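Filamentous hemagglutinin (Bordetella pertussis, PDB 1RWR) is an adhesin, probably carried out of the bacterium by the two-partner pathway with its beta-helical N-terminal domain acting as the secretion signal. Local coordinates at residues Ser74-Glu79 / Leu92-Lys97; Ile109-Leu114 / Leu122-Gly127; Arg128-Gly133 / Gly137-Gln142; Asp183-Ala188 / Ala196-Thr201; Ile230-Ser235 / Val241-Ser246. One frame throughout, in Å; residues are numbered along the deposited sequence.

Contact 1. Residues Ser74-Glu79 / Leu92-Lys97; sequences SAILAE and LEVYGK
Lys97 NZ lies beside Ser74, 3.5 Å from Ser74 CA and 3.6 Å from Ser74 CB, and makes its hydrogen bond to a residue just outside the two segments. The ammonium group therefore meets Ser74 through carbon, while Ser74 OG is turned elsewhere and makes a weak hydrogen bond to Gly30 O. The lysine chain leaves with CG anti to the backbone N and stays extended until its last torsion (chi4 -79°), where the bend swings NZ alongside Ser74. This end of the contact lies near the surface. Deeper in, Ile76 and Val94 reach toward each other tip to tip, the Ile76 CD1 methyl 4.1 Å from Val94 CG1. Ile76 CA and Val94 CA are 9.4 Å apart, so the two side chains span the gap between two walls of a right-handed beta-helix, with Phe48, Leu101 and Ile23 packing round Ile76. Val94 O and Gly96 O both receive hydrogen bonds from the side-chain amide nitrogen (ND2) of Asn118, which ties the 92-97 segment to the following turn of the coil. Strand 75-80 lies between strands 31-36 and 99-104 in the long parallel sheet; strand 91-96 lies between 45-50 and 114-117 in the mixed sheet near the N-terminal end.

Contact 2. Residues Ile109-Leu114 / Leu122-Gly127; sequences ISVNGL and LTLTTG
Ile109 and Leu124 both hold CG anti to the carbonyl carbon (the CG1 branch in the isoleucine, chi1 -55° and -58°), and with chi2 extended each sends a CD1 methyl across the interior of the right-handed beta-helix. Ile109 CD1 comes down on the backbone of Thr125, 3.4 Å from Thr125 O and 3.8 Å from Thr125 N, while lying 4.3 Å from Leu124 CB. Leu124 CD1 meets Val111 CG2 tip to tip at 3.6 Å, the closest pair of methyls here. Leu114 completes the row from beyond the corner at Asn112 and Gly113, where the chain leaves one wall of the coil for another. Its CD2 reaches Leu122 CD2 at 4.0 Å and Leu124 CD1 at 4.1 Å, so that one methyl touches two leucines of the opposing strand. All the residues that touch are buried, and the core is continued by Leu88, Ile103 and Phe160 around Leu124. At the far end the strand gives way to an ST turn: Thr125 OG1, itself hydrogen-bonded to Val163 O, accepts from Gly127 N at 2.9 Å with an N-H...O angle of 160°.

Contact 3. Residues Arg128-Gly133 / Gly137-Gln142; sequences RPSVNG and GLDVQQ
Arg128 and Asp139 face each other as an antiparallel hydrogen-bonded pair: Arg128 N gives to Asp139 O, and Asp139 N returns an almost straight bond (176°) to Arg128 O, each 3.0 Å long. Two residues along, Ser130 and Gly137 form the second such pair, Ser130 N reaching Gly137 O at 2.8 Å and Gly137 N reaching Ser130 O at 2.9 Å. Pro129, which has no N-H to offer, occupies the non-hydrogen-bonded position opposite Leu138. There the backbones come close, and Pro129 CA lies 3.2 Å from Gly137 O in a CA-H...O contact, so this carbonyl is approached twice. On the face of Pro129 and Leu138, turned to the beta-helix, Leu138 CD2 lies against Pro129 CB at 4.1 Å, over Leu77 and Thr125. The two strands belong to a beta hairpin that lies over the parallel wall and begins a four-stranded antiparallel sheet, continued by strands 191-194 and 199-202. The face of Ser130 and Asp139 is looser and hydrated. Ser130 OG and Asp139 OD2 stay 4.2 Å apart, and a water bridges them: it accepts from Ser130 OG and donates to Asp139 OD2 and to Arg128 O, which thereby holds two donors. Asp139 OD1 makes a salt bridge with Arg192 of the next strand, which probably helps hold the carboxylate that receives the water. Arg128 itself leaves this pairing, its chain bent at chi2 (66°) and chi3 (71°) and leading away to a salt bridge with Glu79.

Contact 4. Residues Asp183-Ala188 / Ala196-Thr201; sequences DIAVVA and ATRRAT
The segments 183-188 and 196-201 run in roughly the same direction without pairing, Ala185 CA lying 9.0 Å from Arg198 CA and Val187 CA 7.6 Å from Ala200 CA. The first is a strand in the long parallel wall of the right-handed beta-helix; the second leads into strand 199-202, the outer strand of the antiparallel sheet that lies over this wall. Arg198 takes a left-handed backbone conformation (phi 52°, psi 40°) where the chain leads into that strand. Its side chain turns back to the wall, bent at chi3 (61°), and its NH2 settles obliquely against Ala185 CB at 3.6 Å. NH2 also makes a salt bridge with Asp161, and Tyr159 forms a cation-pi contact with the group, which probably keeps the charge in place beside apolar neighbours. Toward Asp183 the contact is indirect: Asp183 OD2 is 4.5 Å from Arg198 NH1 and well out of the guanidinium plane, an attraction of charges alone. A water joins them, sitting in plane at the guanidinium edge, where it accepts from Arg198 NH1 at 2.9 Å and donates to Asp183 OD2 at 3.1 Å. Further along, the packing is purely apolar, with Val187 CG1 3.9 Å from Ala200 CB.

Contact 5. Residues Ile230-Ser235 / Val241-Ser246; sequences ITLVSS and VRQLGS
The flat amide of Gln243, whose aliphatic CG meets Leu232 CD1 at 4.2 Å, receives Gly245 N above its carbonyl plane (48° out of it), with Gly245 N 2.8 Å from Gln243 OE1. Its other end is held too, Gln243 NE2 bonding to Gly223 O, so both polar atoms of this buried amide have partners and its rotation is fixed. A bend at chi2 (45°) turns the amide back toward Gly245 and leaves CG for the leucine, which crosses the glutamine side chain at about a right angle. Leu232 CD1 also lies 4.3 Å from Val241 CG1, so this methyl touches both Val241 and Gln243, loosely. Tighter is the neighbouring pair: Ser234 CB and Val241 CG2 approach to 3.5 Å, the serine turning carbon to the valine while its hydroxyl stands anti to the backbone N. The axes of strands 230-234 and 241-243 pass 8.7 Å apart at 144°, as suits two walls of a right-handed beta-helix coil meeting through their side chains. Met225 and Val255 fill in around Leu232. Strand 229-234 lies between 183-188 and 252-257 in the long parallel sheet, and strand 240-243 between 215-219 and 261-268 in the other parallel sheet.

In the fold
The five contacts follow one another along the chain and along the beta-helix, contacts 1 and 5 lying on opposite sides of the chain's centre with about 28 Å between their centres. Contacts 1, 2, 4 and 5 each include a strand of the long parallel sheet. Leu92 connects contacts 1 and 2, its CG 3.8 Å from Leu114 CD1. Contacts 4 and 5 share neighbouring strands, Ala188 N lying 2.7 Å from Val233 O. Contact 3 lies outside the coil, joined to contact 1 where Leu77 CD2 meets Val131 CG2 at 3.7 Å and to contact 2 where Thr125 CG2 meets Leu138 CD2 at 3.9 Å; its antiparallel sheet extends to contact 4.

Contact 1. Residues Ser74-Glu79 / Leu92-Lys97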
# COMPACT_ATOMS: atom_id res chain seq x y z
N SER A 74 12.09 10.41 7.81
CA SER A 74 11.98 10.10 6.38
C SER A 74 10.97 8.99 6.05
O SER A 74 10.51 8.91 4.92
CB SER A 74 13.36 9.83 5.77
OG SER A 74 14.02 8.85 6.50
N ALA A 75 10.58 8.17 7.03
CA ALA A 75 9.59 7.10 6.86
C ALA A 75 8.81 7.02 8.17
O ALA A 75 9.39 7.04 9.23
CB ALA A 75 10.26 5.76 6.58
N ILE A 76 7.50 6.96 8.06
CA ILE A 76 6.62 6.87 9.20
C ILE A 76 5.88 5.54 9.06
O ILE A 76 5.15 5.31 8.10
CB ILE A 76 5.62 8.06 9.19
CG1 ILE A 76 6.35 9.43 9.37
CG2 ILE A 76 4.59 7.90 10.32
CD1 ILE A 76 5.53 10.64 9.00
N LEU A 77 6.15 4.64 10.01
CA LEU A 77 5.51 3.36 10.12
C LEU A 77 4.50 3.39 11.25
O LEU A 77 4.83 3.77 12.38
CB LEU A 77 6.58 2.35 10.50
CG LEU A 77 6.15 0.93 10.85
CD1 LEU A 77 5.42 0.22 9.70
CD2 LEU A 77 7.42 0.17 11.22
N ALA A 78 3.27 3.00 10.94
CA ALA A 78 2.22 2.78 11.89
C ALA A 78 1.95 1.29 11.87
O ALA A 78 1.52 0.77 10.84
CB ALA A 78 0.93 3.55 11.47
N GLU A 79 2.23 0.61 12.98
CA GLU A 79 2.08 -0.84 13.10
C GLU A 79 1.04 -1.16 14.15
O GLU A 79 1.16 -0.68 15.27
CB GLU A 79 3.40 -1.47 13.58
CG GLU A 79 3.32 -2.97 13.73
CD GLU A 79 4.51 -3.59 14.46
OE1 GLU A 79 5.46 -2.88 14.79
OE2 GLU A 79 4.52 -4.84 14.65
N LEU A 92 -4.49 10.87 4.05
CA LEU A 92 -3.36 10.72 4.94
C LEU A 92 -2.42 11.89 4.64
O LEU A 92 -1.73 11.87 3.64
CB LEU A 92 -2.65 9.39 4.68
CG LEU A 92 -3.46 8.10 4.63
CD1 LEU A 92 -2.56 6.87 4.42
CD2 LEU A 92 -4.25 7.95 5.91
N GLU A 93 -2.43 12.88 5.53
CA GLU A 93 -1.61 14.07 5.36
C GLU A 93 -0.39 14.00 6.28
O GLU A 93 -0.49 13.66 7.44
CB GLU A 93 -2.39 15.34 5.66
CG GLU A 93 -1.53 16.61 5.57
CD GLU A 93 -2.31 17.90 5.62
OE1 GLU A 93 -3.54 17.91 5.81
OE2 GLU A 93 -1.66 18.96 5.45
N VAL A 94 0.76 14.34 5.73
CA VAL A 94 1.97 14.53 6.51
C VAL A 94 2.19 16.02 6.66
O VAL A 94 2.32 16.74 5.66
CB VAL A 94 3.21 13.84 5.89
CG1 VAL A 94 4.42 13.96 6.81
CG2 VAL A 94 2.96 12.37 5.64
N TYR A 95 2.15 16.49 7.90
CA TYR A 95 2.49 17.87 8.20
C TYR A 95 4.00 17.92 8.46
O TYR A 95 4.54 17.21 9.29
CB TYR A 95 1.71 18.44 9.37
CG TYR A 95 2.27 19.75 9.85
CD1 TYR A 95 2.10 20.89 9.11
CD2 TYR A 95 2.98 19.85 11.05
CE1 TYR A 95 2.68 22.13 9.53
CE2 TYR A 95 3.54 21.09 11.48
CZ TYR A 95 3.40 22.21 10.70
OH TYR A 95 3.95 23.41 11.10
N GLY A 96 4.64 18.88 7.80
CA GLY A 96 6.08 19.09 7.95
C GLY A 96 6.85 18.52 6.77
O GLY A 96 6.50 18.71 5.61
N LYS A 97 7.93 17.82 7.07
CA LYS A 97 8.75 17.21 6.03
C LYS A 97 7.99 16.03 5.44
O LYS A 97 7.47 15.19 6.18
CB LYS A 97 10.10 16.74 6.59
CG LYS A 97 11.05 16.06 5.57
CD LYS A 97 12.18 15.35 6.30
CE LYS A 97 13.12 14.52 5.36
NZ LYS A 97 12.54 13.20 4.96

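Contact 2. Residues Ile109-Leu114 / Leu122-Gly127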
# COMPACT_ATOMS: atom_id res chain seq x y z
N ILE A 109 -6.42 -4.99 6.34
CA ILE A 109 -6.73 -3.59 6.09
C ILE A 109 -7.81 -3.48 5.03
O ILE A 109 -7.72 -4.13 3.98
CB ILE A 109 -5.48 -2.83 5.61
CG1 ILE A 109 -4.31 -2.99 6.58
CG2 ILE A 109 -5.82 -1.38 5.35
CD1 ILE A 109 -3.03 -2.35 6.04
N SER A 110 -8.82 -2.65 5.29
CA SER A 110 -9.78 -2.30 4.26
C SER A 110 -9.63 -0.81 3.94
O SER A 110 -9.37 0.01 4.84
CB SER A 110 -11.19 -2.70 4.71
OG SER A 110 -11.52 -2.02 5.87
N VAL A 111 -9.76 -0.49 2.65
CA VAL A 111 -9.48 0.83 2.14
C VAL A 111 -10.66 1.34 1.33
O VAL A 111 -11.13 0.66 0.45
CB VAL A 111 -8.25 0.76 1.25
CG1 VAL A 111 -7.86 2.12 0.76
CG2 VAL A 111 -7.05 0.14 1.97
N ASN A 112 -11.13 2.54 1.63
CA ASN A 112 -12.26 3.11 0.88
C ASN A 112 -12.13 4.61 0.68
O ASN A 112 -12.35 5.39 1.59
CB ASN A 112 -13.57 2.82 1.61
CG ASN A 112 -14.78 3.12 0.73
OD1 ASN A 112 -14.79 2.76 -0.41
ND2 ASN A 112 -15.77 3.82 1.27
N GLY A 113 -11.75 5.02 -0.52
CA GLY A 113 -11.62 6.44 -0.83
C GLY A 113 -10.42 7.07 -0.11
O GLY A 113 -10.57 8.05 0.65
N LEU A 114 -9.26 6.52 -0.36
CA LEU A 114 -8.02 6.92 0.32
C LEU A 114 -7.20 7.83 -0.58
O LEU A 114 -7.07 7.57 -1.76
CB LEU A 114 -7.22 5.68 0.71
CG LEU A 114 -6.01 5.89 1.65
CD1 LEU A 114 -6.46 6.36 3.00
CD2 LEU A 114 -5.14 4.65 1.78
N LEU A 122 3.52 5.44 -0.41
CA LEU A 122 2.60 4.78 0.53
C LEU A 122 2.63 3.28 0.36
O LEU A 122 2.46 2.80 -0.76
CB LEU A 122 1.14 5.24 0.31
CG LEU A 122 0.03 4.64 1.15
CD1 LEU A 122 0.22 4.85 2.67
CD2 LEU A 122 -1.27 5.20 0.81
N THR A 123 2.83 2.56 1.46
CA THR A 123 2.74 1.10 1.51
C THR A 123 1.68 0.68 2.52
O THR A 123 1.69 1.14 3.68
CB THR A 123 4.07 0.56 1.97
OG1 THR A 123 5.13 1.10 1.14
CG2 THR A 123 4.15 -0.95 1.94
N LEU A 124 0.76 -0.19 2.07
CA LEU A 124 -0.25 -0.80 2.92
C LEU A 124 0.08 -2.27 3.00
O LEU A 124 0.21 -2.93 1.96
CB LEU A 124 -1.64 -0.62 2.33
CG LEU A 124 -2.04 0.83 2.10
CD1 LEU A 124 -3.51 0.85 1.58
CD2 LEU A 124 -1.87 1.65 3.39
N THR A 125 0.24 -2.78 4.21
CA THR A 125 0.75 -4.14 4.35
C THR A 125 0.09 -4.89 5.50
O THR A 125 -0.29 -4.30 6.51
CB THR A 125 2.33 -4.14 4.44
OG1 THR A 125 2.80 -5.48 4.40
CG2 THR A 125 2.79 -3.59 5.77
N THR A 126 -0.06 -6.20 5.34
CA THR A 126 -0.36 -7.05 6.49
C THR A 126 0.89 -7.76 7.00
O THR A 126 0.79 -8.64 7.86
CB THR A 126 -1.42 -8.10 6.18
OG1 THR A 126 -0.94 -8.97 5.12
CG2 THR A 126 -2.65 -7.42 5.66
N GLY A 127 2.06 -7.35 6.53
CA GLY A 127 3.32 -7.85 7.08
C GLY A 127 3.65 -7.32 8.46
O GLY A 127 3.31 -6.18 8.82

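Contact 3. Residues Arg128-Gly133 / Gly137-Gln142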
# COMPACT_ATOMS: atom_id res chain seq x y z
N ARG A 128 4.32 -8.16 9.26
CA ARG A 128 4.88 -7.73 10.51
C ARG A 128 6.24 -7.06 10.24
O ARG A 128 7.12 -7.68 9.66
CB ARG A 128 5.06 -8.92 11.44
CG ARG A 128 5.66 -8.59 12.74
CD ARG A 128 4.78 -7.70 13.57
NE ARG A 128 3.57 -8.38 14.10
CZ ARG A 128 2.46 -7.76 14.43
NH1 ARG A 128 2.33 -6.41 14.27
NH2 ARG A 128 1.46 -8.47 14.92
N PRO A 129 6.41 -5.81 10.66
CA PRO A 129 7.67 -5.10 10.36
C PRO A 129 8.81 -5.54 11.24
O PRO A 129 8.60 -5.75 12.42
CB PRO A 129 7.38 -3.65 10.67
CG PRO A 129 5.97 -3.60 11.13
CD PRO A 129 5.46 -4.95 11.36
N SER A 130 9.98 -5.67 10.64
CA SER A 130 11.25 -5.73 11.37
C SER A 130 12.03 -4.50 10.97
O SER A 130 12.36 -4.34 9.79
CB SER A 130 12.00 -6.99 10.99
OG SER A 130 11.43 -8.08 11.67
N VAL A 131 12.36 -3.64 11.93
CA VAL A 131 13.05 -2.38 11.67
C VAL A 131 14.46 -2.40 12.31
O VAL A 131 14.60 -2.62 13.51
CB VAL A 131 12.26 -1.20 12.25
CG1 VAL A 131 13.03 0.11 12.06
CG2 VAL A 131 10.86 -1.13 11.63
N ASN A 132 15.47 -2.17 11.48
CA ASN A 132 16.88 -2.10 11.88
C ASN A 132 17.43 -0.82 11.31
O ASN A 132 17.89 -0.78 10.18
CB ASN A 132 17.66 -3.33 11.35
CG ASN A 132 19.17 -3.27 11.66
OD1 ASN A 132 19.56 -2.84 12.74
ND2 ASN A 132 20.02 -3.72 10.72
N GLY A 133 17.36 0.25 12.09
CA GLY A 133 17.72 1.57 11.62
C GLY A 133 16.87 1.94 10.45
O GLY A 133 15.63 1.86 10.54
N GLY A 137 11.96 -4.42 6.93
CA GLY A 137 11.48 -5.63 6.27
C GLY A 137 10.07 -5.90 6.74
O GLY A 137 9.70 -5.61 7.88
N LEU A 138 9.25 -6.41 5.83
CA LEU A 138 7.86 -6.70 6.13
C LEU A 138 7.65 -8.17 5.93
O LEU A 138 7.74 -8.65 4.80
CB LEU A 138 6.96 -5.92 5.16
CG LEU A 138 7.10 -4.40 5.28
CD1 LEU A 138 6.39 -3.69 4.16
CD2 LEU A 138 6.62 -3.89 6.65
N ASP A 139 7.35 -8.91 6.98
CA ASP A 139 7.19 -10.36 6.86
C ASP A 139 5.71 -10.67 6.81
O ASP A 139 5.01 -10.66 7.81
CB ASP A 139 7.83 -11.08 8.03
CG ASP A 139 9.30 -11.06 7.94
OD1 ASP A 139 9.82 -11.18 6.80
OD2 ASP A 139 10.00 -10.90 8.96
N VAL A 140 5.28 -10.94 5.60
CA VAL A 140 3.89 -11.27 5.34
C VAL A 140 3.65 -12.76 5.51
O VAL A 140 4.15 -13.57 4.73
CB VAL A 140 3.47 -10.86 3.90
CG1 VAL A 140 2.02 -11.18 3.72
CG2 VAL A 140 3.75 -9.37 3.68
N GLN A 141 2.84 -13.11 6.50
CA GLN A 141 2.41 -14.49 6.70
C GLN A 141 0.90 -14.64 6.74
O GLN A 141 0.41 -15.75 6.63
CB GLN A 141 3.03 -15.06 7.96
CG GLN A 141 4.55 -15.13 7.82
CD GLN A 141 5.18 -15.62 9.05
OE1 GLN A 141 5.25 -14.90 10.04
NE2 GLN A 141 5.60 -16.87 9.03
N GLN A 142 0.18 -13.55 6.90
CA GLN A 142 -1.27 -13.59 6.96
C GLN A 142 -1.85 -12.26 6.58
O GLN A 142 -1.12 -11.29 6.48
CB GLN A 142 -1.76 -13.96 8.35
CG GLN A 142 -1.38 -12.96 9.44
CD GLN A 142 -1.78 -13.43 10.81
OE1 GLN A 142 -0.95 -13.84 11.60
NE2 GLN A 142 -3.06 -13.42 11.07
O HOH W 1 8.99 -9.18 10.83

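Contact 4. Residues Asp183-Ala188 / Ala196-Thr201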
# COMPACT_ATOMS: atom_id res chain seq x y z
N ASP A 183 3.59 4.80 -9.48
CA ASP A 183 3.68 3.37 -9.73
C ASP A 183 2.75 2.62 -8.76
O ASP A 183 2.40 3.13 -7.69
CB ASP A 183 5.08 2.84 -9.43
CG ASP A 183 6.10 3.23 -10.41
OD1 ASP A 183 5.81 3.65 -11.54
OD2 ASP A 183 7.31 3.14 -10.10
N ILE A 184 2.32 1.45 -9.18
CA ILE A 184 1.46 0.59 -8.36
C ILE A 184 2.12 -0.78 -8.31
O ILE A 184 2.52 -1.36 -9.37
CB ILE A 184 0.08 0.46 -8.98
CG1 ILE A 184 -0.63 1.81 -9.09
CG2 ILE A 184 -0.74 -0.56 -8.18
CD1 ILE A 184 -1.88 1.79 -9.96
N ALA A 185 2.28 -1.32 -7.11
CA ALA A 185 2.69 -2.71 -6.95
C ALA A 185 1.76 -3.38 -5.98
O ALA A 185 1.45 -2.81 -4.92
CB ALA A 185 4.12 -2.80 -6.46
N VAL A 186 1.28 -4.56 -6.36
CA VAL A 186 0.46 -5.39 -5.49
C VAL A 186 1.24 -6.71 -5.37
O VAL A 186 1.56 -7.36 -6.40
CB VAL A 186 -0.93 -5.65 -6.07
CG1 VAL A 186 -1.72 -6.59 -5.15
CG2 VAL A 186 -1.69 -4.37 -6.28
N VAL A 187 1.62 -7.07 -4.15
CA VAL A 187 2.51 -8.21 -3.89
C VAL A 187 1.80 -9.10 -2.89
O VAL A 187 1.60 -8.71 -1.71
CB VAL A 187 3.85 -7.73 -3.34
CG1 VAL A 187 4.74 -8.92 -2.92
CG2 VAL A 187 4.55 -6.82 -4.36
N ALA A 188 1.37 -10.27 -3.36
CA ALA A 188 0.64 -11.22 -2.53
C ALA A 188 1.44 -12.46 -2.25
O ALA A 188 2.35 -12.81 -3.03
CB ALA A 188 -0.68 -11.59 -3.20
N ALA A 196 13.20 -0.89 1.26
CA ALA A 196 14.13 -0.04 0.48
C ALA A 196 14.28 -0.49 -0.98
O ALA A 196 14.39 0.34 -1.87
CB ALA A 196 15.53 0.07 1.18
N THR A 197 14.30 -1.80 -1.24
CA THR A 197 14.49 -2.30 -2.62
C THR A 197 13.20 -2.65 -3.35
O THR A 197 13.20 -2.89 -4.58
CB THR A 197 15.40 -3.52 -2.63
OG1 THR A 197 14.83 -4.56 -1.83
CG2 THR A 197 16.76 -3.17 -2.00
N ARG A 198 12.10 -2.70 -2.59
CA ARG A 198 10.81 -3.19 -3.08
C ARG A 198 10.91 -4.56 -3.74
O ARG A 198 10.31 -4.80 -4.80
CB ARG A 198 10.17 -2.15 -3.99
CG ARG A 198 9.95 -0.86 -3.25
CD ARG A 198 9.39 0.25 -4.07
NE ARG A 198 8.08 -0.03 -4.64
CZ ARG A 198 7.79 0.04 -5.93
NH1 ARG A 198 8.75 0.33 -6.83
NH2 ARG A 198 6.55 -0.16 -6.33
N ARG A 199 11.72 -5.44 -3.13
CA ARG A 199 11.85 -6.82 -3.59
C ARG A 199 11.18 -7.77 -2.60
O ARG A 199 11.34 -7.64 -1.38
CB ARG A 199 13.31 -7.23 -3.78
CG ARG A 199 14.07 -6.37 -4.77
CD ARG A 199 13.50 -6.33 -6.14
NE ARG A 199 13.24 -7.66 -6.68
CZ ARG A 199 12.37 -7.92 -7.66
NH1 ARG A 199 11.66 -6.95 -8.24
NH2 ARG A 199 12.22 -9.19 -8.06
N ALA A 200 10.48 -8.75 -3.16
CA ALA A 200 9.82 -9.80 -2.39
C ALA A 200 10.61 -11.09 -2.50
O ALA A 200 10.94 -11.53 -3.59
CB ALA A 200 8.43 -10.03 -2.88
N THR A 201 10.87 -11.72 -1.36
CA THR A 201 11.43 -13.05 -1.37
C THR A 201 10.50 -13.95 -0.60
O THR A 201 10.11 -13.60 0.51
CB THR A 201 12.84 -13.05 -0.74
OG1 THR A 201 12.79 -12.63 0.62
CG2 THR A 201 13.72 -12.03 -1.35
O HOH W 2 7.40 0.12 -9.43

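Contact 5. Residues Ile230-Ser235 / Val241-Ser246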
# COMPACT_ATOMS: atom_id res chain seq x y z
N ILE A 230 2.83 -0.71 -13.49
CA ILE A 230 1.96 -1.57 -12.67
C ILE A 230 2.62 -2.95 -12.57
O ILE A 230 3.02 -3.55 -13.59
CB ILE A 230 0.57 -1.71 -13.30
CG1 ILE A 230 -0.11 -0.36 -13.46
CG2 ILE A 230 -0.33 -2.64 -12.47
CD1 ILE A 230 -1.41 -0.44 -14.21
N THR A 231 2.76 -3.44 -11.35
CA THR A 231 3.32 -4.73 -11.10
C THR A 231 2.39 -5.51 -10.17
O THR A 231 2.03 -5.01 -9.11
CB THR A 231 4.66 -4.58 -10.43
OG1 THR A 231 5.53 -3.82 -11.29
CG2 THR A 231 5.34 -5.94 -10.23
N LEU A 232 2.01 -6.72 -10.58
CA LEU A 232 1.25 -7.66 -9.77
C LEU A 232 2.04 -8.93 -9.59
O LEU A 232 2.48 -9.54 -10.57
CB LEU A 232 -0.13 -7.95 -10.39
CG LEU A 232 -0.99 -6.76 -10.89
CD1 LEU A 232 -2.22 -7.32 -11.61
CD2 LEU A 232 -1.40 -5.85 -9.80
N VAL A 233 2.25 -9.30 -8.33
CA VAL A 233 3.07 -10.43 -7.98
C VAL A 233 2.32 -11.30 -6.98
O VAL A 233 1.80 -10.80 -6.00
CB VAL A 233 4.42 -9.99 -7.37
CG1 VAL A 233 5.18 -11.22 -6.82
CG2 VAL A 233 5.26 -9.21 -8.39
N SER A 234 2.30 -12.61 -7.23
CA SER A 234 1.75 -13.60 -6.33
C SER A 234 2.81 -14.69 -6.22
O SER A 234 3.24 -15.26 -7.22
CB SER A 234 0.47 -14.18 -6.93
OG SER A 234 -0.03 -15.22 -6.13
N SER A 235 3.27 -14.95 -5.01
CA SER A 235 4.38 -15.87 -4.83
C SER A 235 4.00 -17.26 -4.30
O SER A 235 4.81 -18.20 -4.43
CB SER A 235 5.47 -15.16 -3.98
OG SER A 235 4.91 -14.90 -2.77
N VAL A 241 -3.56 -15.10 -9.93
CA VAL A 241 -3.83 -13.69 -10.06
C VAL A 241 -4.97 -13.51 -11.03
O VAL A 241 -4.83 -13.86 -12.20
CB VAL A 241 -2.61 -12.92 -10.62
CG1 VAL A 241 -2.97 -11.45 -10.84
CG2 VAL A 241 -1.44 -13.06 -9.70
N ARG A 242 -6.08 -13.01 -10.55
CA ARG A 242 -7.22 -12.67 -11.37
C ARG A 242 -7.43 -11.18 -11.26
O ARG A 242 -7.63 -10.63 -10.18
CB ARG A 242 -8.48 -13.38 -10.94
CG ARG A 242 -9.68 -13.03 -11.86
CD ARG A 242 -10.85 -13.94 -11.70
NE ARG A 242 -11.38 -13.96 -10.34
CZ ARG A 242 -12.36 -14.75 -9.94
NH1 ARG A 242 -12.91 -15.59 -10.80
NH2 ARG A 242 -12.78 -14.72 -8.68
N GLN A 243 -7.41 -10.51 -12.39
CA GLN A 243 -7.59 -9.07 -12.41
C GLN A 243 -8.40 -8.73 -13.63
O GLN A 243 -7.84 -8.58 -14.73
CB GLN A 243 -6.24 -8.35 -12.42
CG GLN A 243 -6.25 -6.78 -12.56
CD GLN A 243 -7.27 -5.97 -11.70
OE1 GLN A 243 -8.46 -6.27 -11.66
NE2 GLN A 243 -6.81 -4.89 -11.09
N LEU A 244 -9.72 -8.63 -13.43
CA LEU A 244 -10.65 -8.31 -14.50
C LEU A 244 -10.81 -6.81 -14.71
O LEU A 244 -11.34 -6.40 -15.76
CB LEU A 244 -12.01 -8.92 -14.21
CG LEU A 244 -12.04 -10.42 -13.89
CD1 LEU A 244 -13.47 -10.87 -13.68
CD2 LEU A 244 -11.37 -11.18 -14.99
N GLY A 245 -10.40 -6.01 -13.73
CA GLY A 245 -10.30 -4.55 -13.87
C GLY A 245 -9.28 -4.15 -14.92
O GLY A 245 -8.21 -4.73 -14.96
N SER A 246 -9.60 -3.21 -15.80
CA SER A 246 -8.71 -2.79 -16.88
C SER A 246 -7.43 -2.24 -16.30
O SER A 246 -7.48 -1.55 -15.30
CB SER A 246 -9.37 -1.69 -17.70
OG SER A 246 -10.45 -2.28 -18.40